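Local coordinates for methanol--corrinoid protein co-methyltransferase (Methanosarcina barkeri, PDB 2I2X), which transfers the methyl group of methanol to the cob(I)amide bound by its corrinoid partner MtaC, the first step of methanogenesis from methanol, at residues Y24-G29 and G261-G266; A46-A51 and Y62-T67; R72-G77 and Y116-A121; V256-G261 and A278-P283. All coordinates share one frame; numbering follows the deposited sequence.

In the fold
In this barrel enzyme contacts 1 and 4 form one region and contacts 2 and 3 another. The first two share Gly261, with centres about 10 Å apart: contact 4 packs an aromatic ring against a thioether where two helices end, and contact 1 sets a valine on backbone carbonyls, with a bridging water. Both are buried and touched by no other chain of the assembly. Contacts 2 and 3 draw on the same helix, 55-76, at different points along its length, centres about 20 Å apart. Contact 3 is buried and apolar, whereas contact 2 is partly buried and joins a proline-tyrosine contact to two arginines with acidic partners; neighbouring subunits reach both.

Contact 1: residues Y24-G29 and G261-G266; sequences YPVKAG and GAVGPG
Val26 rests one methyl on two consecutive carbonyl groups of the 261-266 loop. CG2 lies 3.4 Å from Val263 O and 3.5 Å from Gly264 O, van der Waals contacts of a methyl with polar atoms rather than bonds. CG1, placed anti to the backbone N (chi1 175°), makes the looser approach, 3.8 Å to Gly264 O. Among apolar contacts, the same CG2 meets CG2 of Val263 at 4.1 Å, and Ile213 of strand 213-216 touches both valines. Gly264 offers its bare backbone to Val26, and a cis peptide bond follows it, turning the chain into Pro265.

These contacts join an N-terminal hairpin to a loop in the wall of the TIM barrel. Strand 25-28 pairs with 32-33 in that hairpin, ahead of the first barrel strand. The 261-266 loop has backbone hydrogen bonds on both flanks, Val263 with Ser214 and Gly266 with Thr285. Since strands 213-216 and 285-287 are the outermost of the seven parallel strands, the loop spans the gap between them, consistent with its taking the place of an eighth strand in closing the barrel.

The polar link is indirect. A single water donates to Tyr24 O at 2.6 Å and to Val263 O at 2.8 Å, tying the chain corner at Tyr24 to the carbonyl on which Val26 CG2 also sits.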
# COMPACT_ATOMS: atom_id res chain seq x y z
N TYR A 24 -3.87 -32.14 0.70
CA TYR A 24 -2.92 -32.56 -0.33
C TYR A 24 -1.87 -31.49 -0.63
O TYR A 24 -1.99 -30.77 -1.62
CB TYR A 24 -3.66 -32.92 -1.62
CG TYR A 24 -4.69 -33.99 -1.40
CD1 TYR A 24 -4.31 -35.32 -1.21
CD2 TYR A 24 -6.06 -33.67 -1.40
CE1 TYR A 24 -5.25 -36.31 -1.01
CE2 TYR A 24 -7.02 -34.66 -1.21
CZ TYR A 24 -6.60 -35.97 -1.02
OH TYR A 24 -7.50 -36.97 -0.80
N PRO A 25 -0.82 -31.40 0.21
CA PRO A 25 0.12 -30.30 0.00
C PRO A 25 0.82 -30.32 -1.37
O PRO A 25 0.80 -31.34 -2.05
CB PRO A 25 1.09 -30.46 1.19
CG PRO A 25 0.25 -31.26 2.27
CD PRO A 25 -0.48 -32.22 1.39
N VAL A 26 1.40 -29.18 -1.78
CA VAL A 26 2.14 -29.07 -3.04
C VAL A 26 3.60 -28.67 -2.76
O VAL A 26 3.87 -27.68 -2.10
CB VAL A 26 1.48 -28.03 -4.00
CG1 VAL A 26 2.31 -27.81 -5.27
CG2 VAL A 26 0.07 -28.42 -4.35
N LYS A 27 4.53 -29.49 -3.23
CA LYS A 27 5.96 -29.23 -3.11
C LYS A 27 6.43 -28.58 -4.42
O LYS A 27 5.99 -29.00 -5.47
CB LYS A 27 6.69 -30.55 -2.89
CG LYS A 27 6.30 -31.27 -1.59
CD LYS A 27 6.91 -32.66 -1.57
CE LYS A 27 7.52 -33.01 -0.24
NZ LYS A 27 6.64 -33.77 0.65
N ALA A 28 7.28 -27.55 -4.36
CA ALA A 28 7.66 -26.79 -5.58
C ALA A 28 8.78 -25.77 -5.35
O ALA A 28 9.05 -25.37 -4.24
CB ALA A 28 6.45 -26.09 -6.19
N GLY A 29 9.42 -25.36 -6.43
CA GLY A 29 10.44 -24.34 -6.41
C GLY A 29 11.61 -24.66 -5.51
O GLY A 29 12.04 -25.82 -5.41
N GLY A 261 -6.61 -32.08 -13.73
CA GLY A 261 -5.21 -32.33 -13.49
C GLY A 261 -4.41 -31.31 -12.72
O GLY A 261 -3.29 -31.62 -12.36
N ALA A 262 -4.95 -30.12 -12.46
CA ALA A 262 -4.24 -29.15 -11.60
C ALA A 262 -4.27 -29.64 -10.16
O ALA A 262 -5.13 -30.43 -9.83
CB ALA A 262 -4.82 -27.71 -11.72
N VAL A 263 -3.37 -29.15 -9.32
CA VAL A 263 -3.18 -29.66 -7.96
C VAL A 263 -3.15 -28.51 -6.96
O VAL A 263 -3.07 -28.72 -5.74
CB VAL A 263 -1.84 -30.48 -7.84
CG1 VAL A 263 -1.88 -31.75 -8.74
CG2 VAL A 263 -0.63 -29.63 -8.16
N GLY A 264 -3.23 -27.29 -7.50
CA GLY A 264 -3.18 -26.08 -6.69
C GLY A 264 -1.74 -25.58 -6.53
O GLY A 264 -0.80 -26.27 -6.92
N PRO A 265 -1.56 -24.41 -5.91
CA PRO A 265 -2.55 -23.51 -5.34
C PRO A 265 -3.29 -22.72 -6.40
O PRO A 265 -2.68 -22.23 -7.33
CB PRO A 265 -1.71 -22.57 -4.47
CG PRO A 265 -0.33 -22.60 -5.11
CD PRO A 265 -0.17 -23.96 -5.69
N GLY A 266 -4.61 -22.59 -6.26
CA GLY A 266 -5.39 -21.78 -7.17
C GLY A 266 -5.01 -20.32 -7.12
O GLY A 266 -4.50 -19.83 -6.12
O HOH W 1 -2.55 -31.03 -4.19

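Contact 2: residues A46-A51 and Y62-T67; sequences APRPEA and YERITT
Tyr62, whose ring end carries Pro47, has its backbone O gripped twice by Thr66: OG1 donates to it at 2.6 Å, tilted 31° out of the carbonyl plane, and the backbone N bonds at 2.9 Å. The two donors arrive from opposite faces of that plane, so the helical bond and the side-chain bond share the oxygen without competing for one direction. In the TIM barrel, this is where the loop after strand 40-43 folds back on helix 55-76, the helix it leads into; Pro47 has its side chain about 7 Å from the bound corrinoid.

The proline-tyrosine contact is narrow. Tyr62 CG is anti to its own carbonyl carbon (chi1 -76°), and the ring then extends until OH lies 3.4 Å from Pro47 CD and 3.6 Å from Pro47 CG, the proline ring crossing it obliquely. Carbon meets carbon at 3.9 Å, Pro47 CD to Tyr62 CZ. Cutting Tyr62 back to an alanine is likely to leave Pro47 CG and CD without the phenol they rest on and open a gap between loop and helix.

Two arginines come near each other beyond it. Each has an anionic partner, Glu61 for Arg48 and the terminal carboxylate of His258 of a neighbouring MtaC subunit for Arg64, which probably offsets their like charge. Arg48 NH2 lies at the edge of the Arg64 guanidinium, near its plane, 4.3 Å from Arg64 NH1.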
# COMPACT_ATOMS: atom_id res chain seq x y z
N ALA A 46 2.77 -5.12 -11.65
CA ALA A 46 2.67 -4.79 -13.07
C ALA A 46 3.80 -3.78 -13.36
O ALA A 46 3.96 -2.79 -12.62
CB ALA A 46 1.31 -4.17 -13.41
N PRO A 47 4.59 -4.01 -14.42
CA PRO A 47 5.58 -3.04 -14.81
C PRO A 47 4.94 -1.72 -15.25
O PRO A 47 3.73 -1.67 -15.48
CB PRO A 47 6.33 -3.71 -15.96
CG PRO A 47 5.44 -4.79 -16.46
CD PRO A 47 4.58 -5.21 -15.29
N ARG A 48 5.72 -0.65 -15.30
CA ARG A 48 5.21 0.62 -15.77
C ARG A 48 5.04 0.56 -17.30
O ARG A 48 5.69 -0.26 -17.93
CB ARG A 48 6.15 1.75 -15.36
CG ARG A 48 6.13 2.07 -13.88
CD ARG A 48 7.39 2.77 -13.47
NE ARG A 48 8.57 1.90 -13.43
CZ ARG A 48 9.72 2.22 -12.82
NH1 ARG A 48 9.84 3.39 -12.19
NH2 ARG A 48 10.74 1.37 -12.81
N PRO A 49 4.15 1.40 -17.90
CA PRO A 49 3.97 1.42 -19.37
C PRO A 49 5.29 1.49 -20.15
O PRO A 49 5.47 0.75 -21.13
CB PRO A 49 3.17 2.70 -19.63
CG PRO A 49 2.62 3.12 -18.36
CD PRO A 49 3.29 2.39 -17.23
N GLU A 50 6.22 2.34 -19.68
CA GLU A 50 7.53 2.51 -20.31
C GLU A 50 8.30 1.21 -20.42
O GLU A 50 9.07 1.03 -21.37
CB GLU A 50 8.43 3.50 -19.55
CG GLU A 50 7.78 4.80 -19.15
CD GLU A 50 7.23 4.74 -17.73
OE1 GLU A 50 8.02 4.57 -16.76
OE2 GLU A 50 6.01 4.90 -17.59
N ALA A 51 8.13 0.31 -19.44
CA ALA A 51 8.87 -0.96 -19.46
C ALA A 51 8.44 -1.86 -20.62
O ALA A 51 9.17 -2.76 -21.02
CB ALA A 51 8.76 -1.69 -18.12
N TYR A 62 11.40 -6.33 -14.39
CA TYR A 62 11.15 -7.53 -13.60
C TYR A 62 12.34 -7.92 -12.74
O TYR A 62 12.17 -8.44 -11.64
CB TYR A 62 10.69 -8.71 -14.47
CG TYR A 62 9.25 -8.62 -14.94
CD1 TYR A 62 8.19 -8.67 -14.03
CD2 TYR A 62 8.95 -8.52 -16.29
CE1 TYR A 62 6.85 -8.60 -14.45
CE2 TYR A 62 7.62 -8.44 -16.74
CZ TYR A 62 6.57 -8.48 -15.81
OH TYR A 62 5.27 -8.40 -16.26
N GLU A 63 13.55 -7.67 -13.24
CA GLU A 63 14.73 -7.85 -12.41
C GLU A 63 14.71 -6.92 -11.22
O GLU A 63 15.08 -7.30 -10.11
CB GLU A 63 16.01 -7.67 -13.21
CG GLU A 63 16.32 -8.91 -14.02
CD GLU A 63 17.60 -8.83 -14.80
OE1 GLU A 63 17.92 -7.77 -15.36
OE2 GLU A 63 18.29 -9.86 -14.89
N ARG A 64 14.26 -5.69 -11.43
CA ARG A 64 14.24 -4.74 -10.34
C ARG A 64 13.20 -5.18 -9.31
O ARG A 64 13.47 -5.11 -8.10
CB ARG A 64 13.95 -3.32 -10.84
CG ARG A 64 15.15 -2.65 -11.49
CD ARG A 64 14.74 -1.41 -12.26
NE ARG A 64 15.95 -0.71 -12.67
CZ ARG A 64 16.01 0.39 -13.43
NH1 ARG A 64 14.90 0.95 -13.90
NH2 ARG A 64 17.21 0.91 -13.69
N ILE A 65 12.05 -5.66 -9.80
CA ILE A 65 10.95 -6.10 -8.96
C ILE A 65 11.44 -7.26 -8.09
O ILE A 65 11.27 -7.24 -6.86
CB ILE A 65 9.70 -6.51 -9.81
CG1 ILE A 65 9.01 -5.27 -10.42
CG2 ILE A 65 8.70 -7.26 -8.98
CD1 ILE A 65 8.10 -5.59 -11.64
N THR A 66 12.12 -8.21 -8.73
CA THR A 66 12.52 -9.44 -8.09
C THR A 66 13.57 -9.14 -7.03
O THR A 66 13.47 -9.61 -5.89
CB THR A 66 13.06 -10.47 -9.11
OG1 THR A 66 12.12 -10.62 -10.17
CG2 THR A 66 13.27 -11.81 -8.45
N THR A 67 14.57 -8.35 -7.40
CA THR A 67 15.56 -7.95 -6.45
C THR A 67 14.91 -7.23 -5.28
O THR A 67 15.20 -7.55 -4.16
CB THR A 67 16.67 -7.11 -7.11
OG1 THR A 67 17.36 -7.93 -8.06
CG2 THR A 67 17.66 -6.57 -6.08

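Contact 3: residues R72-G77 and Y116-A121; sequences RMVQVG and YGIKCA
Over one face of the Tyr116 ring lie both methyls of Val74. CG2 stands 4.1 Å from the ring centroid and 13° off its normal, a CH-pi contact, while CG1 lies over the CG-CD2 side near the root, 3.8 Å from Tyr116 CD2. The valine crosses the tyrosine at about a right angle. At chi1 -57° CG1 is anti to the carbonyl carbon and CG2 between it and the backbone N, so both methyls face the ring.

CG1 also reaches Ile118, 4.2 Å from CD1. That isoleucine is fully extended, and its CD1 presses on Met73 CB at 3.6 Å, so neighbouring Met73 and Val74 meet an aliphatic chain and a ring. With an alanine in place of Val74, the Tyr116 face would probably lose its CH-pi partner and Ile118 a neighbour.

Leu234 of the second copy of this protein packs on Val74 and Tyr116, and Tyr16 of an MtaC subunit on Val74 and Ile118, at a junction of subunits. Within the chain the cluster joins the end of helix 55-76 to the turn at Gly117 between helix 95-116 and strand 119-126, the closing part of a beta-alpha-beta crossover in the TIM barrel.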
# COMPACT_ATOMS: atom_id res chain seq x y z
N ARG A 72 13.86 -7.22 0.49
CA ARG A 72 13.02 -6.91 1.62
C ARG A 72 12.75 -8.10 2.52
O ARG A 72 12.79 -7.97 3.74
CB ARG A 72 11.68 -6.31 1.19
CG ARG A 72 10.95 -5.77 2.43
CD ARG A 72 11.66 -4.48 2.96
NE ARG A 72 10.58 -3.55 3.16
CZ ARG A 72 10.49 -2.34 2.65
NH1 ARG A 72 11.47 -1.79 1.98
NH2 ARG A 72 9.38 -1.67 2.88
N MET A 73 12.45 -9.25 1.93
CA MET A 73 12.10 -10.42 2.70
C MET A 73 13.23 -10.78 3.65
O MET A 73 12.96 -11.10 4.81
CB MET A 73 11.76 -11.61 1.79
CG MET A 73 10.46 -11.48 0.97
SD MET A 73 9.02 -10.95 1.93
CE MET A 73 8.48 -12.52 2.38
N VAL A 74 14.48 -10.70 3.20
CA VAL A 74 15.58 -11.14 4.04
C VAL A 74 15.91 -10.06 5.08
O VAL A 74 16.35 -10.37 6.18
CB VAL A 74 16.85 -11.64 3.23
CG1 VAL A 74 16.47 -12.81 2.25
CG2 VAL A 74 17.50 -10.51 2.46
N GLN A 75 15.65 -8.80 4.74
CA GLN A 75 15.87 -7.70 5.67
C GLN A 75 14.89 -7.74 6.84
O GLN A 75 15.20 -7.21 7.90
CB GLN A 75 15.78 -6.35 4.97
CG GLN A 75 16.97 -6.03 4.06
CD GLN A 75 18.27 -5.66 4.79
OE1 GLN A 75 18.39 -5.77 6.01
NE2 GLN A 75 19.27 -5.24 4.02
N VAL A 76 13.73 -8.36 6.67
CA VAL A 76 12.75 -8.32 7.75
C VAL A 76 12.63 -9.71 8.40
O VAL A 76 11.89 -9.90 9.38
CB VAL A 76 11.39 -7.71 7.29
CG1 VAL A 76 10.41 -7.58 8.46
CG2 VAL A 76 11.61 -6.37 6.63
N GLY A 77 13.39 -10.66 7.88
CA GLY A 77 13.47 -11.99 8.49
C GLY A 77 12.40 -12.97 8.04
O GLY A 77 12.18 -14.00 8.67
N TYR A 116 20.95 -17.10 1.68
CA TYR A 116 20.24 -16.98 2.93
C TYR A 116 19.38 -18.18 3.31
O TYR A 116 18.95 -18.28 4.45
CB TYR A 116 19.35 -15.74 2.89
CG TYR A 116 20.03 -14.42 2.53
CD1 TYR A 116 20.67 -13.64 3.50
CD2 TYR A 116 20.00 -13.94 1.22
CE1 TYR A 116 21.29 -12.42 3.17
CE2 TYR A 116 20.59 -12.73 0.88
CZ TYR A 116 21.24 -11.98 1.86
OH TYR A 116 21.83 -10.78 1.52
N GLY A 117 19.10 -19.08 2.35
CA GLY A 117 18.15 -20.19 2.58
C GLY A 117 16.67 -19.83 2.71
O GLY A 117 15.90 -20.60 3.27
N ILE A 118 16.26 -18.67 2.19
CA ILE A 118 14.87 -18.31 2.10
C ILE A 118 14.18 -19.21 1.05
O ILE A 118 14.71 -19.40 -0.04
CB ILE A 118 14.69 -16.81 1.73
CG1 ILE A 118 13.21 -16.43 1.62
CG2 ILE A 118 15.47 -16.44 0.44
CD1 ILE A 118 12.97 -14.95 1.48
N LYS A 119 13.02 -19.77 1.40
CA LYS A 119 12.24 -20.60 0.50
C LYS A 119 11.42 -19.72 -0.41
O LYS A 119 10.81 -18.74 0.03
CB LYS A 119 11.30 -21.48 1.32
CG LYS A 119 11.98 -22.29 2.42
CD LYS A 119 10.97 -22.49 3.54
CE LYS A 119 11.00 -23.87 4.09
NZ LYS A 119 12.24 -24.19 4.78
N CYS A 120 11.41 -20.03 -1.69
CA CYS A 120 10.58 -19.28 -2.63
C CYS A 120 10.20 -20.09 -3.87
O CYS A 120 10.80 -21.13 -4.17
CB CYS A 120 11.33 -18.04 -3.06
SG CYS A 120 12.97 -18.45 -3.57
N ALA A 121 9.18 -19.63 -4.59
CA ALA A 121 8.71 -20.29 -5.81
C ALA A 121 8.22 -19.22 -6.73
O ALA A 121 7.85 -18.13 -6.29
CB ALA A 121 7.59 -21.33 -5.50

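Contact 4: residues V256-G261 and A278-P283; sequences VAYEAG and AITGMP
Tyr258 and Met282 make the tight part of this contact, the two side chains lying alongside and running opposite ways. Met282 SD lies 3.6 Å from Tyr258 CD1 and 3.9 Å from Tyr258 CB, near the root of the ring. To the ring centroid the sulfur is 4.7 Å distant and 59° off the normal, an oblique Met-aromatic contact. With SD anti to CA (chi2 165°), the sulfur is carried out to the tyrosine.

Here two helices of the barrel protein end close together. Helix 240-259 finishes in a Schellman motif with Gly261 as its C-prime residue: Ala262 N bonds to Ala257 O, and Gly261 N to Tyr258 O at 3.0 Å. Helix 273-280 gives way to the turn at Gly281. The loop between them includes the zinc ligand Cys269, whose side chain is about 10 Å from that of Tyr258.

Looser is the approach of Thr280, where CG2 alone meets Tyr258 CB at 4.0 Å. Its hydroxyl is occupied elsewhere: OG1 accepts from Met282 N at 3.1 Å in an ST turn and is also hydrogen-bonded to Val276 O. Toward solvent, Met282 is only partly covered, whereas Tyr258 and Thr280 are buried.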
# COMPACT_ATOMS: atom_id res chain seq x y z
N VAL A 256 -13.08 -27.38 -12.31
CA VAL A 256 -12.69 -28.19 -13.47
C VAL A 256 -11.17 -28.32 -13.65
O VAL A 256 -10.66 -29.41 -13.97
CB VAL A 256 -13.37 -27.69 -14.82
CG1 VAL A 256 -12.82 -28.42 -16.01
CG2 VAL A 256 -14.88 -27.85 -14.77
N ALA A 257 -10.44 -27.22 -13.44
CA ALA A 257 -8.98 -27.24 -13.49
C ALA A 257 -8.39 -28.43 -12.71
O ALA A 257 -7.48 -29.13 -13.19
CB ALA A 257 -8.44 -25.92 -12.97
N TYR A 258 -8.94 -28.66 -11.52
CA TYR A 258 -8.42 -29.69 -10.60
C TYR A 258 -8.86 -31.08 -11.08
O TYR A 258 -8.06 -32.03 -11.13
CB TYR A 258 -8.82 -29.34 -9.14
CG TYR A 258 -8.39 -27.90 -8.87
CD1 TYR A 258 -7.04 -27.57 -8.64
CD2 TYR A 258 -9.30 -26.86 -9.02
CE1 TYR A 258 -6.64 -26.24 -8.49
CE2 TYR A 258 -8.91 -25.56 -8.89
CZ TYR A 258 -7.59 -25.25 -8.62
OH TYR A 258 -7.25 -23.91 -8.48
N GLU A 259 -10.13 -31.17 -11.48
CA GLU A 259 -10.66 -32.38 -12.10
C GLU A 259 -9.76 -32.77 -13.25
O GLU A 259 -9.47 -33.94 -13.45
CB GLU A 259 -12.11 -32.16 -12.55
CG GLU A 259 -13.05 -32.23 -11.37
CD GLU A 259 -14.47 -31.81 -11.65
OE1 GLU A 259 -14.72 -31.06 -12.63
OE2 GLU A 259 -15.36 -32.21 -10.85
N ALA A 260 -9.25 -31.78 -13.98
CA ALA A 260 -8.52 -32.03 -15.20
C ALA A 260 -7.04 -32.04 -14.98
O ALA A 260 -6.27 -31.96 -15.94
CB ALA A 260 -8.90 -31.02 -16.28
N GLY A 261 -6.61 -32.08 -13.73
CA GLY A 261 -5.21 -32.33 -13.49
C GLY A 261 -4.41 -31.31 -12.72
O GLY A 261 -3.29 -31.62 -12.36
N ALA A 278 -12.66 -26.80 -0.07
CA ALA A 278 -13.57 -27.74 0.62
C ALA A 278 -13.84 -29.02 -0.18
O ALA A 278 -13.88 -30.11 0.38
CB ALA A 278 -14.89 -27.06 0.98
N ILE A 279 -14.00 -28.91 -1.50
CA ILE A 279 -14.19 -30.08 -2.31
C ILE A 279 -12.89 -30.86 -2.48
O ILE A 279 -12.84 -32.07 -2.22
CB ILE A 279 -14.79 -29.70 -3.70
CG1 ILE A 279 -16.19 -29.12 -3.54
CG2 ILE A 279 -14.84 -30.90 -4.61
CD1 ILE A 279 -16.69 -28.44 -4.78
N THR A 280 -11.83 -30.18 -2.92
CA THR A 280 -10.61 -30.85 -3.39
C THR A 280 -9.57 -31.18 -2.32
O THR A 280 -8.74 -32.08 -2.52
CB THR A 280 -9.88 -30.01 -4.45
OG1 THR A 280 -9.45 -28.78 -3.87
CG2 THR A 280 -10.77 -29.70 -5.66
N GLY A 281 -9.56 -30.42 -1.22
CA GLY A 281 -8.51 -30.58 -0.21
C GLY A 281 -7.17 -30.07 -0.70
O GLY A 281 -6.12 -30.40 -0.14
N MET A 282 -7.22 -29.27 -1.77
CA MET A 282 -6.04 -28.70 -2.39
C MET A 282 -5.81 -27.26 -1.90
O MET A 282 -6.79 -26.58 -1.50
CB MET A 282 -6.18 -28.70 -3.90
CG MET A 282 -5.90 -30.07 -4.49
SD MET A 282 -6.47 -30.20 -6.19
CE MET A 282 -6.01 -31.87 -6.57
N PRO A 283 -4.54 -26.81 -1.90
CA PRO A 283 -4.24 -25.50 -1.40
C PRO A 283 -4.67 -24.38 -2.35
O PRO A 283 -4.73 -24.60 -3.57
CB PRO A 283 -2.71 -25.53 -1.24
CG PRO A 283 -2.30 -26.39 -2.34
CD PRO A 283 -3.32 -27.50 -2.32